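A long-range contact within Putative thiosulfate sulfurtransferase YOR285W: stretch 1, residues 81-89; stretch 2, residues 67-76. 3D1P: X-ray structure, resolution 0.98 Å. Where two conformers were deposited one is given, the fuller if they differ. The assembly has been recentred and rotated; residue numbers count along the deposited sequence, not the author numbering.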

# COMPACT_ATOMS: atom_id res chain seq x y z
N LYS A 81 17.16 4.16 -4.34
CA LYS A 81 18.28 3.25 -4.20
C LYS A 81 17.93 2.02 -3.37
O LYS A 81 18.39 0.91 -3.69
CB LYS A 81 19.47 3.98 -3.61
CG LYS A 81 20.05 5.00 -4.56
CD LYS A 81 21.11 5.80 -3.81
CE LYS A 81 21.82 6.79 -4.68
NZ LYS A 81 22.58 7.74 -3.86
N GLN A 82 17.18 2.21 -2.29
CA GLN A 82 16.88 1.11 -1.41
C GLN A 82 15.76 0.21 -1.93
O GLN A 82 15.83 -1.00 -1.77
CB GLN A 82 16.55 1.65 -0.02
CG GLN A 82 17.80 2.38 0.64
CD GLN A 82 19.10 1.54 0.83
OE1 GLN A 82 19.00 0.36 1.04
NE2 GLN A 82 20.32 2.19 0.78
N ILE A 83 14.72 0.81 -2.49
CA ILE A 83 13.51 0.08 -2.86
C ILE A 83 13.49 -0.28 -4.33
O ILE A 83 12.88 -1.27 -4.68
CB ILE A 83 12.25 0.92 -2.50
CG1 ILE A 83 12.34 1.41 -1.06
CG2 ILE A 83 10.96 0.13 -2.71
CD1 ILE A 83 12.47 0.36 0.00
N GLY A 84 14.14 0.50 -5.17
CA GLY A 84 14.19 0.23 -6.60
C GLY A 84 13.09 0.83 -7.45
O GLY A 84 13.05 0.54 -8.64
N ILE A 85 12.21 1.61 -6.83
CA ILE A 85 11.15 2.31 -7.50
C ILE A 85 11.13 3.73 -6.95
O ILE A 85 11.68 4.00 -5.89
CB ILE A 85 9.78 1.63 -7.29
CG1 ILE A 85 9.38 1.64 -5.81
CG2 ILE A 85 9.82 0.26 -7.91
CD1 ILE A 85 7.94 1.14 -5.58
N PRO A 86 10.49 4.67 -7.64
CA PRO A 86 10.44 6.05 -7.17
C PRO A 86 9.62 6.18 -5.90
O PRO A 86 8.62 5.47 -5.68
CB PRO A 86 9.77 6.83 -8.32
CG PRO A 86 10.03 5.98 -9.50
CD PRO A 86 9.91 4.57 -8.99
N LYS A 87 10.02 7.14 -5.08
CA LYS A 87 9.27 7.44 -3.88
C LYS A 87 7.91 8.02 -4.26
O LYS A 87 7.83 8.94 -5.06
CB LYS A 87 10.04 8.46 -3.05
CG LYS A 87 9.40 8.71 -1.70
CD LYS A 87 10.20 9.67 -0.82
CE LYS A 87 9.54 9.94 0.52
NZ LYS A 87 10.22 11.02 1.28
N PRO A 88 6.83 7.48 -3.69
CA PRO A 88 5.52 8.00 -4.05
C PRO A 88 5.37 9.48 -3.77
O PRO A 88 5.87 10.01 -2.76
CB PRO A 88 4.56 7.18 -3.17
CG PRO A 88 5.27 5.89 -3.01
CD PRO A 88 6.71 6.28 -2.85
N ASP A 89 4.62 10.13 -4.63
CA ASP A 89 4.30 11.56 -4.49
C ASP A 89 3.46 11.79 -3.23
O ASP A 89 2.38 11.21 -3.10
CB ASP A 89 3.52 11.93 -5.75
CG ASP A 89 3.04 13.35 -5.83
OD1 ASP A 89 3.13 14.12 -4.86
OD2 ASP A 89 2.55 13.68 -6.93
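Stretch 2 67-76: SHPDAFALDP

Stretch 1 starts as the last turn of a helix, residues 81-83, that begins earlier in the chain. Gly84 leaves the helical conformation with positive phi (89°). A side chain there would be jammed against the carbonyl O of Ile83, so the backbone angles suit glycine. From Ile85 to Asp89 the chain is extended, with psi between 124° and 163°.

Stretch 2 is more compact. A type I beta turn runs from His68 to Ala71 and is closed by Ala71 N to His68 O at 3.0 Å. A short 3-10 segment follows and ends at Ala73. Ala73 N bonds to Asp70 O at 2.9 Å, and Leu74 N to Ala71 O at 3.0 Å. The backbone then opens at Leu74 and Asp75, and Pro76 is already helical. Asp75 is the N-cap of that helix; its side chain caps a backbone N just past the stretch.

The nearest CA pairs are Ile83 CA to Ala71 CA, 7.5 Å, and Lys87 CA to Pro76 CA, 5.3 Å. These two pairs follow the same order in both stretches, but the side chains do not keep to it: Gln82 touches Leu74 and Pro88 meets Phe72. The contact buries 474 Å², both sides summed.

At the first end, Ile83 meets His68. Ile83 CD1 sits over one face of the imidazole, 3.7 Å from the ring centroid and 25° off the ring normal, a CH-pi contact. The same Ile83 CD1 packs on Ala71 CB at 3.8 Å. Both chi angles of Ile83 are m, and they bring the methyl to stretch 2 although its CA-to-CB bond points sideways. Gln82 O approaches His68 CE1 at 3.3 Å, and Gln82 CB touches Leu74 CD1 at 4.0 Å.

Lys87 has the largest share of covered surface. Its side chain is fully extended, all four chi angles t, and it reaches along stretch 2. Lys87 CD passes Pro76 CA at 3.9 Å. The terminal amine then gives a hydrogen bond from Lys87 NZ to Leu74 O at 2.7 Å. Water 1 extends this link: it accepts from Lys87 NZ at 2.7 Å and donates to Phe72 O at 2.7 Å. The amine thus serves two carbonyls of stretch 2, one of them through water. Water 2 joins the backbones, accepting from Lys87 N at 2.9 Å and donating to Pro76 O at 2.8 Å.

Pro88 packs on Phe72. Pro88 CG lies at the edge of the phenyl ring, near its plane, 4.0 Å from Phe72 CE1.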

# COMPACT_ATOMS: atom_id res chain seq x y z
N SER A 67 11.63 -5.80 5.52
CA SER A 67 12.97 -5.59 5.02
C SER A 67 13.33 -4.13 4.77
O SER A 67 14.52 -3.84 4.63
CB SER A 67 13.25 -6.47 3.83
OG SER A 67 12.31 -6.27 2.83
N HIS A 68 12.35 -3.23 4.77
CA HIS A 68 12.59 -1.81 4.59
C HIS A 68 11.63 -1.01 5.48
O HIS A 68 10.82 -0.22 4.98
CB HIS A 68 12.44 -1.38 3.12
CG HIS A 68 13.39 -2.05 2.23
ND1 HIS A 68 14.68 -1.60 2.07
CD2 HIS A 68 13.28 -3.15 1.46
CE1 HIS A 68 15.31 -2.37 1.21
NE2 HIS A 68 14.49 -3.33 0.84
N PRO A 69 11.69 -1.17 6.81
CA PRO A 69 10.69 -0.51 7.67
C PRO A 69 10.75 1.00 7.65
O PRO A 69 9.76 1.68 7.96
CB PRO A 69 11.00 -1.10 9.05
CG PRO A 69 12.46 -1.48 8.97
CD PRO A 69 12.62 -2.03 7.56
N ASP A 70 11.93 1.53 7.36
CA ASP A 70 12.19 2.96 7.23
C ASP A 70 11.94 3.53 5.87
O ASP A 70 12.21 4.69 5.66
CB ASP A 70 13.69 3.26 7.56
CG ASP A 70 14.68 2.45 6.65
OD1 ASP A 70 14.33 1.31 6.09
OD2 ASP A 70 15.86 2.93 6.59
N ALA A 71 11.42 2.74 4.92
CA ALA A 71 11.32 3.20 3.56
C ALA A 71 10.61 4.55 3.47
O ALA A 71 11.09 5.45 2.79
CB ALA A 71 10.55 2.20 2.70
N PHE A 72 9.49 4.70 4.16
CA PHE A 72 8.73 5.92 4.01
C PHE A 72 9.29 7.12 4.75
O PHE A 72 8.72 8.21 4.65
CB PHE A 72 7.24 5.70 4.30
CG PHE A 72 6.55 5.06 3.12
CD1 PHE A 72 6.21 5.84 2.02
CD2 PHE A 72 6.33 3.70 3.04
CE1 PHE A 72 5.68 5.30 0.88
CE2 PHE A 72 5.78 3.14 1.91
CZ PHE A 72 5.45 3.95 0.82
N ALA A 73 10.44 6.93 5.41
CA ALA A 73 11.21 8.01 6.01
C ALA A 73 12.38 8.43 5.13
O ALA A 73 13.08 9.39 5.46
CB ALA A 73 11.72 7.61 7.39
N LEU A 74 12.61 7.76 4.01
CA LEU A 74 13.76 8.08 3.17
C LEU A 74 13.48 9.22 2.22
O LEU A 74 12.38 9.38 1.73
CB LEU A 74 14.13 6.84 2.33
CG LEU A 74 14.49 5.60 3.13
CD1 LEU A 74 14.74 4.42 2.20
CD2 LEU A 74 15.67 5.83 4.05
N ASP A 75 14.52 10.00 1.94
CA ASP A 75 14.40 11.02 0.89
C ASP A 75 14.25 10.35 -0.48
O ASP A 75 14.48 9.14 -0.62
CB ASP A 75 15.57 11.98 0.94
CG ASP A 75 16.83 11.38 0.42
OD1 ASP A 75 16.88 10.88 -0.73
OD2 ASP A 75 17.86 11.45 1.13
N PRO A 76 13.80 11.09 -1.51
CA PRO A 76 13.51 10.45 -2.78
C PRO A 76 14.66 9.69 -3.41
O PRO A 76 14.44 8.64 -3.94
CB PRO A 76 13.03 11.61 -3.69
CG PRO A 76 12.50 12.62 -2.71
CD PRO A 76 13.44 12.52 -1.52
O HOH W 1 9.30 10.70 3.80
O HOH W 2 12.39 8.57 -5.79